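Local atomic coordinates of uncharacterized protein (Vibrio parahaemolyticus, PDB entry 1ZBP), a protein that is of unknown function but belongs to the ImpE family, and so may be linked to bacterial type VI secretion. Residues E52-S57 and P66-L71; E39-D44 and E48-Q53. All blocks are in the same frame, centred on the assembly; numbering follows the deposited sequence.

Contact 1. Residues E52-S57 and P66-L71; sequences EQLMQS and PGASQL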
ATOM      1  N   GLU A  52      17.207  10.454   0.330  1.00 46.00           N
ATOM      2  CA  GLU A  52      18.582  10.950   0.320  1.00 48.18           C
ATOM      3  C   GLU A  52      19.352  10.326  -0.844  1.00 47.66           C
ATOM      4  O   GLU A  52      20.063  11.017  -1.569  1.00 47.11           O
ATOM      5  CB  GLU A  52      19.279  10.597   1.639  1.00 52.75           C
ATOM      6  CG  GLU A  52      20.606  11.305   1.872  1.00 57.50           C
ATOM      7  CD  GLU A  52      20.453  12.810   1.921  1.00 61.70           C
ATOM      8  OE1 GLU A  52      19.612  13.293   2.716  1.00 63.46           O
ATOM      9  OE2 GLU A  52      21.174  13.508   1.170  1.00 64.15           O
ATOM     10  N   GLN A  53      19.208   9.018  -1.024  1.00 46.98           N
ATOM     11  CA  GLN A  53      19.896   8.325  -2.109  1.00 46.26           C
ATOM     12  C   GLN A  53      19.343   8.721  -3.480  1.00 46.11           C
ATOM     13  O   GLN A  53      20.071   8.745  -4.470  1.00 43.64           O
ATOM     14  CB  GLN A  53      19.784   6.811  -1.915  1.00 46.10           C
ATOM     15  CG  GLN A  53      20.483   6.301  -0.657  1.00 47.18           C
ATOM     16  CD  GLN A  53      21.999   6.435  -0.723  1.00 46.32           C
ATOM     17  OE1 GLN A  53      22.658   5.801  -1.548  1.00 45.67           O
ATOM     18  NE2 GLN A  53      22.555   7.270   0.144  1.00 44.87           N
ATOM     19  N   LEU A  54      18.051   9.026  -3.537  1.00 46.42           N
ATOM     20  CA  LEU A  54      17.430   9.427  -4.793  1.00 46.27           C
ATOM     21  C   LEU A  54      17.916  10.817  -5.209  1.00 47.36           C
ATOM     22  O   LEU A  54      18.011  11.120  -6.396  1.00 47.10           O
ATOM     23  CB  LEU A  54      15.900   9.412  -4.655  1.00 44.29           C
ATOM     24  CG  LEU A  54      15.242   8.028  -4.625  1.00 40.73           C
ATOM     25  CD1 LEU A  54      13.844   8.093  -4.037  1.00 35.61           C
ATOM     26  CD2 LEU A  54      15.230   7.472  -6.028  1.00 39.43           C
HETATM   27  N   MSE A  55      18.226  11.669  -4.238  1.00 49.79           N
HETATM   28  CA  MSE A  55      18.711  13.000  -4.566  1.00 52.07           C
HETATM   29  C   MSE A  55      20.142  12.893  -5.101  1.00 51.46           C
HETATM   30  O   MSE A  55      20.520  13.615  -6.024  1.00 53.13           O
HETATM   31  CB  MSE A  55      18.661  13.922  -3.338  1.00 56.00           C
HETATM   32  CG  MSE A  55      17.244  14.248  -2.847  1.00 62.02           C
HETATM   33 SE   MSE A  55      17.130  15.743  -1.574  1.00 73.15          SE
HETATM   34  CE  MSE A  55      17.165  14.794   0.121  1.00 67.03           C
ATOM     35  N   GLN A  56      20.927  11.975  -4.542  1.00 49.33           N
ATOM     36  CA  GLN A  56      22.304  11.790  -4.982  1.00 48.21           C
ATOM     37  C   GLN A  56      22.420  11.179  -6.370  1.00 48.00           C
ATOM     38  O   GLN A  56      23.210  11.645  -7.191  1.00 48.80           O
ATOM     39  CB  GLN A  56      23.066  10.951  -3.967  1.00 47.61           C
ATOM     40  CG  GLN A  56      23.244  11.687  -2.662  1.00 51.09           C
ATOM     41  CD  GLN A  56      24.296  11.079  -1.769  1.00 53.18           C
ATOM     42  OE1 GLN A  56      24.163   9.947  -1.295  1.00 52.82           O
ATOM     43  NE2 GLN A  56      25.366  11.832  -1.541  1.00 56.19           N
ATOM     44  N   SER A  57      21.631  10.144  -6.635  1.00 47.54           N
ATOM     45  CA  SER A  57      21.645   9.498  -7.942  1.00 47.42           C
ATOM     46  C   SER A  57      21.282  10.477  -9.068  1.00 45.81           C
ATOM     47  O   SER A  57      21.704  10.302 -10.214  1.00 45.38           O
ATOM     48  CB  SER A  57      20.685   8.300  -7.960  1.00 48.74           C
ATOM     49  OG  SER A  57      21.233   7.201  -7.249  1.00 50.54           O
ATOM     50  N   PRO A  66      14.019  10.840 -14.843  1.00 35.02           N
ATOM     51  CA  PRO A  66      12.630  10.370 -14.882  1.00 34.54           C
ATOM     52  C   PRO A  66      12.335   9.279 -13.852  1.00 36.12           C
ATOM     53  O   PRO A  66      11.423   9.415 -13.039  1.00 36.76           O
ATOM     54  CB  PRO A  66      12.474   9.884 -16.321  1.00 33.88           C
ATOM     55  CG  PRO A  66      13.395  10.810 -17.082  1.00 32.21           C
ATOM     56  CD  PRO A  66      14.616  10.831 -16.196  1.00 31.73           C
ATOM     57  N   GLY A  67      13.115   8.208 -13.879  1.00 35.59           N
ATOM     58  CA  GLY A  67      12.887   7.135 -12.937  1.00 35.68           C
ATOM     59  C   GLY A  67      13.155   7.525 -11.492  1.00 36.18           C
ATOM     60  O   GLY A  67      12.414   7.125 -10.577  1.00 34.84           O
ATOM     61  N   ALA A  68      14.216   8.300 -11.272  1.00 35.79           N
ATOM     62  CA  ALA A  68      14.579   8.728  -9.921  1.00 34.22           C
ATOM     63  C   ALA A  68      13.498   9.635  -9.338  1.00 33.36           C
ATOM     64  O   ALA A  68      13.140   9.531  -8.160  1.00 30.77           O
ATOM     65  CB  ALA A  68      15.932   9.454  -9.951  1.00 36.06           C
ATOM     66  N   SER A  69      12.997  10.531 -10.184  1.00 33.53           N
ATOM     67  CA  SER A  69      11.947  11.472  -9.809  1.00 35.10           C
ATOM     68  C   SER A  69      10.672  10.711  -9.442  1.00 36.60           C
ATOM     69  O   SER A  69      10.063  10.953  -8.400  1.00 38.49           O
ATOM     70  CB  SER A  69      11.674  12.429 -10.978  1.00 33.89           C
ATOM     71  OG  SER A  69      10.700  13.402 -10.647  1.00 36.19           O
ATOM     72  N   GLN A  70      10.273   9.788 -10.306  1.00 36.96           N
ATOM     73  CA  GLN A  70       9.090   8.975 -10.062  1.00 39.23           C
ATOM     74  C   GLN A  70       9.162   8.298  -8.692  1.00 38.81           C
ATOM     75  O   GLN A  70       8.177   8.292  -7.952  1.00 40.38           O
ATOM     76  CB  GLN A  70       8.949   7.927 -11.167  1.00 40.47           C
ATOM     77  CG  GLN A  70       7.917   6.870 -10.905  1.00 44.72           C
ATOM     78  CD  GLN A  70       7.318   6.342 -12.192  1.00 47.55           C
ATOM     79  OE1 GLN A  70       8.037   6.083 -13.165  1.00 49.77           O
ATOM     80  NE2 GLN A  70       5.992   6.190 -12.213  1.00 45.21           N
ATOM     81  N   LEU A  71      10.321   7.735  -8.352  1.00 37.73           N
ATOM     82  CA  LEU A  71      10.509   7.083  -7.048  1.00 36.12           C
ATOM     83  C   LEU A  71      10.372   8.105  -5.922  1.00 36.79           C
ATOM     84  O   LEU A  71       9.910   7.781  -4.823  1.00 37.16           O
ATOM     85  CB  LEU A  71      11.898   6.435  -6.945  1.00 36.18           C
ATOM     86  CG  LEU A  71      12.121   4.960  -7.306  1.00 39.34           C
ATOM     87  CD1 LEU A  71      11.436   4.054  -6.291  1.00 38.55           C
ATOM     88  CD2 LEU A  71      11.603   4.686  -8.703  1.00 39.48           C
TER
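L54 of helix 47-60 reaches across to A68 and L71 of helix 65-84, a helix-to-helix contact within an array of antiparallel hairpins that resembles a tetratricopeptide-repeat fold. The tight part depends on one side chain. With CG placed beside the backbone N and anti to the carbonyl carbon (chi1 -74°), the L54 isobutyl group projects at the partner helix and lays CD2 on its surface. There CD2 meets the backbone carbonyl of A68, 3.6 Å from A68 O, while the methyl of A68 stands further off, 4.5 Å from L54 CD2. No hydrogen bond crosses between the segments, so shape and apolar contact do the joining.

One turn along helix 47-60 the packing slackens. S57 also directs its CB at helix 65-84, yet S57 CB stops 5.3 Å short of A68 CB, and its hydroxyl turns back into a weak hydrogen bond to Q53 O. M55, a selenomethionine, starts away from segment 66-71 on the exposed side and touches R72 further along helix 65-84. Beyond the two segments, I38, R72 and V75 also touch L54. Crossing L71 at about a right angle, L54 places both its methyls against L71 CB, CD2 at 3.6 Å and CD1 at 3.9 Å.

Contact 2. Residues E39-D44 and E48-Q53; sequences ELLCID and ERADEQ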
ATOM      1  N   GLU A  39      15.614   0.648  -3.914  1.00 42.83           N
ATOM      2  CA  GLU A  39      14.423  -0.196  -3.924  1.00 44.03           C
ATOM      3  C   GLU A  39      14.266  -0.910  -2.590  1.00 43.17           C
ATOM      4  O   GLU A  39      13.200  -0.852  -1.967  1.00 42.58           O
ATOM      5  CB  GLU A  39      14.483  -1.216  -5.069  1.00 44.68           C
ATOM      6  CG  GLU A  39      14.002  -0.666  -6.403  1.00 48.30           C
ATOM      7  CD  GLU A  39      13.985  -1.713  -7.504  1.00 50.80           C
ATOM      8  OE1 GLU A  39      13.347  -1.468  -8.548  1.00 48.97           O
ATOM      9  OE2 GLU A  39      14.622  -2.775  -7.337  1.00 54.17           O
ATOM     10  N   LEU A  40      15.334  -1.561  -2.140  1.00 42.89           N
ATOM     11  CA  LEU A  40      15.303  -2.286  -0.874  1.00 44.29           C
ATOM     12  C   LEU A  40      15.173  -1.350   0.325  1.00 44.02           C
ATOM     13  O   LEU A  40      14.924  -1.794   1.451  1.00 45.26           O
ATOM     14  CB  LEU A  40      16.552  -3.168  -0.742  1.00 45.98           C
ATOM     15  CG  LEU A  40      16.802  -4.119  -1.933  1.00 45.65           C
ATOM     16  CD1 LEU A  40      18.017  -4.996  -1.662  1.00 45.08           C
ATOM     17  CD2 LEU A  40      15.568  -4.982  -2.181  1.00 44.71           C
ATOM     18  N   LEU A  41      15.344  -0.053   0.089  1.00 43.86           N
ATOM     19  CA  LEU A  41      15.207   0.940   1.158  1.00 43.85           C
ATOM     20  C   LEU A  41      13.729   1.296   1.343  1.00 43.07           C
ATOM     21  O   LEU A  41      13.267   1.554   2.461  1.00 39.65           O
ATOM     22  CB  LEU A  41      16.005   2.201   0.819  1.00 45.85           C
ATOM     23  CG  LEU A  41      17.489   2.138   1.206  1.00 47.77           C
ATOM     24  CD1 LEU A  41      18.217   3.353   0.653  1.00 49.52           C
ATOM     25  CD2 LEU A  41      17.628   2.078   2.729  1.00 46.57           C
ATOM     26  N   CYS A  42      12.992   1.312   0.236  1.00 42.97           N
ATOM     27  CA  CYS A  42      11.566   1.615   0.295  1.00 43.71           C
ATOM     28  C   CYS A  42      10.814   0.451   0.945  1.00 42.90           C
ATOM     29  O   CYS A  42       9.860   0.660   1.700  1.00 42.04           O
ATOM     30  CB  CYS A  42      11.027   1.891  -1.106  1.00 42.62           C
ATOM     31  SG  CYS A  42      11.708   3.399  -1.808  1.00 43.70           S
ATOM     32  N   ILE A  43      11.260  -0.771   0.663  1.00 41.84           N
ATOM     33  CA  ILE A  43      10.644  -1.953   1.239  1.00 40.72           C
ATOM     34  C   ILE A  43      10.845  -1.946   2.758  1.00 41.24           C
ATOM     35  O   ILE A  43       9.957  -2.340   3.515  1.00 40.83           O
ATOM     36  CB  ILE A  43      11.255  -3.250   0.654  1.00 39.76           C
ATOM     37  CG1 ILE A  43      11.007  -3.318  -0.850  1.00 35.21           C
ATOM     38  CG2 ILE A  43      10.629  -4.468   1.324  1.00 39.98           C
ATOM     39  CD1 ILE A  43      11.647  -4.508  -1.515  1.00 35.22           C
ATOM     40  N   ASP A  44      12.013  -1.487   3.200  1.00 41.98           N
ATOM     41  CA  ASP A  44      12.321  -1.440   4.623  1.00 42.85           C
ATOM     42  C   ASP A  44      11.537  -0.332   5.303  1.00 43.39           C
ATOM     43  O   ASP A  44      11.343  -0.344   6.523  1.00 43.58           O
ATOM     44  CB  ASP A  44      13.819  -1.207   4.825  1.00 44.70           C
ATOM     45  CG  ASP A  44      14.206  -1.132   6.291  1.00 47.19           C
ATOM     46  OD1 ASP A  44      13.892  -0.115   6.949  1.00 50.45           O
ATOM     47  OD2 ASP A  44      14.828  -2.094   6.788  1.00 48.28           O
ATOM     48  N   GLU A  48      13.248   8.460   4.590  1.00 50.08           N
ATOM     49  CA  GLU A  48      14.177   9.582   4.696  1.00 52.97           C
ATOM     50  C   GLU A  48      15.505   9.262   3.993  1.00 52.13           C
ATOM     51  O   GLU A  48      16.054  10.104   3.280  1.00 50.99           O
ATOM     52  CB  GLU A  48      14.397   9.920   6.174  1.00 55.37           C
ATOM     53  CG  GLU A  48      15.200  11.184   6.426  1.00 62.18           C
ATOM     54  CD  GLU A  48      15.080  11.671   7.866  1.00 66.16           C
ATOM     55  OE1 GLU A  48      15.320  10.867   8.797  1.00 67.64           O
ATOM     56  OE2 GLU A  48      14.752  12.864   8.071  1.00 67.24           O
ATOM     57  N   ARG A  49      15.995   8.038   4.184  1.00 51.03           N
ATOM     58  CA  ARG A  49      17.243   7.578   3.574  1.00 50.17           C
ATOM     59  C   ARG A  49      17.062   7.362   2.066  1.00 49.02           C
ATOM     60  O   ARG A  49      17.864   7.840   1.259  1.00 48.38           O
ATOM     61  CB  ARG A  49      17.685   6.268   4.251  1.00 53.03           C
ATOM     62  CG  ARG A  49      19.025   5.680   3.796  1.00 55.10           C
ATOM     63  CD  ARG A  49      20.195   6.585   4.160  1.00 60.87           C
ATOM     64  NE  ARG A  49      21.486   5.918   3.980  1.00 65.30           N
ATOM     65  CZ  ARG A  49      22.665   6.527   4.093  1.00 66.70           C
ATOM     66  NH1 ARG A  49      22.718   7.822   4.385  1.00 66.81           N
ATOM     67  NH2 ARG A  49      23.790   5.841   3.920  1.00 66.02           N
ATOM     68  N   ALA A  50      16.008   6.638   1.690  1.00 46.63           N
ATOM     69  CA  ALA A  50      15.720   6.362   0.283  1.00 45.90           C
ATOM     70  C   ALA A  50      15.682   7.657  -0.520  1.00 44.54           C
ATOM     71  O   ALA A  50      16.164   7.720  -1.648  1.00 44.65           O
ATOM     72  CB  ALA A  50      14.380   5.629   0.151  1.00 43.09           C
ATOM     73  N   ASP A  51      15.105   8.691   0.073  1.00 44.38           N
ATOM     74  CA  ASP A  51      15.004   9.974  -0.592  1.00 45.08           C
ATOM     75  C   ASP A  51      16.409  10.562  -0.731  1.00 45.53           C
ATOM     76  O   ASP A  51      16.768  11.077  -1.787  1.00 44.18           O
ATOM     77  CB  ASP A  51      14.079  10.890   0.209  1.00 45.19           C
ATOM     78  CG  ASP A  51      13.506  12.005  -0.623  1.00 46.15           C
ATOM     79  OD1 ASP A  51      13.088  11.744  -1.776  1.00 46.16           O
ATOM     80  OD2 ASP A  51      13.456  13.144  -0.111  1.00 47.64           O
ATOM     81  N   GLU A  52      17.207  10.454   0.330  1.00 46.00           N
ATOM     82  CA  GLU A  52      18.582  10.950   0.320  1.00 48.18           C
ATOM     83  C   GLU A  52      19.352  10.326  -0.844  1.00 47.66           C
ATOM     84  O   GLU A  52      20.063  11.017  -1.569  1.00 47.11           O
ATOM     85  CB  GLU A  52      19.279  10.597   1.639  1.00 52.75           C
ATOM     86  CG  GLU A  52      20.606  11.305   1.872  1.00 57.50           C
ATOM     87  CD  GLU A  52      20.453  12.810   1.921  1.00 61.70           C
ATOM     88  OE1 GLU A  52      19.612  13.293   2.716  1.00 63.46           O
ATOM     89  OE2 GLU A  52      21.174  13.508   1.170  1.00 64.15           O
ATOM     90  N   GLN A  53      19.208   9.018  -1.024  1.00 46.98           N
ATOM     91  CA  GLN A  53      19.896   8.325  -2.109  1.00 46.26           C
ATOM     92  C   GLN A  53      19.343   8.721  -3.480  1.00 46.11           C
ATOM     93  O   GLN A  53      20.071   8.745  -4.470  1.00 43.64           O
ATOM     94  CB  GLN A  53      19.784   6.811  -1.915  1.00 46.10           C
ATOM     95  CG  GLN A  53      20.483   6.301  -0.657  1.00 47.18           C
ATOM     96  CD  GLN A  53      21.999   6.435  -0.723  1.00 46.32           C
ATOM     97  OE1 GLN A  53      22.658   5.801  -1.548  1.00 45.67           O
ATOM     98  NE2 GLN A  53      22.555   7.270   0.144  1.00 44.87           N
TER
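L41 and A50 are the residues whose CA atoms lie nearest between segments 39-44 and 48-53, on successive antiparallel helices, and they illustrate how a small residue lets two helices share a seam. The local axes of 39-44 and 48-53 approach to 8.8 Å and run nearly antiparallel, at 161°, as expected of neighbours joined by a short turn in a tetratricopeptide-like array.

The side chain of L41 can be read outward from the backbone. Its CB lies against the methyl of A50, with L41 CB and A50 CB 3.9 Å apart. At CG the chain forks. CD1 rests against A50 CA and touches the aliphatic stem of Q53, 3.9 Å from L41 CD1 to Q53 CG; these two side chains cross at about a right angle. CD2 meets R49, whose CG lies 4.0 Å from both L41 CD1 and L41 CD2, so that one methylene serves both methyls.

Beside this leucine, C42 adds a second contact to the same alanine methyl, with C42 SG 4.0 Å from A50 CB, and L185 of a loop also touches the cysteine. R49 is exposed. Its chain starts with CG anti to the backbone N and bends at chi2 (65°), which carries the guanidinium along its own helix until one face lies beneath Q53 NE2, 4.0 Å above the plane and over its centre. A hydrogen bond from R49 N to D46 OD1 ties the first turn of helix 47-60 to D46 in the link just before it.

Across the seam itself no hydrogen bond forms. Arginine and glutamine contribute only carbon to L41, their polar ends lying beyond it, which implies that hydrophobic burial and close fit hold this pair together.

How the contacts relate
Helix 47-60 serves both contacts with largely different residues: R49, A50 and Q53 look to helix 31-44 in contact 2, whereas L54 looks to helix 65-84 in contact 1. It thus joins its neighbours on both sides in the chain; the contact centres lie about 10 Å apart. Both contacts are mainly buried and apolar. Contact 2 spreads over five residues, including a sulfur, with exposed R49 at its margin; contact 1, centred farther from the chain's centre (about 20 against 16 Å), pairs buried L54 and A68 with partly exposed L71 and includes a carbonyl oxygen. No hydrogen bond crosses either pair of segments; a D51–R72 salt bridge adds a polar tie between helices 47-60 and 65-84.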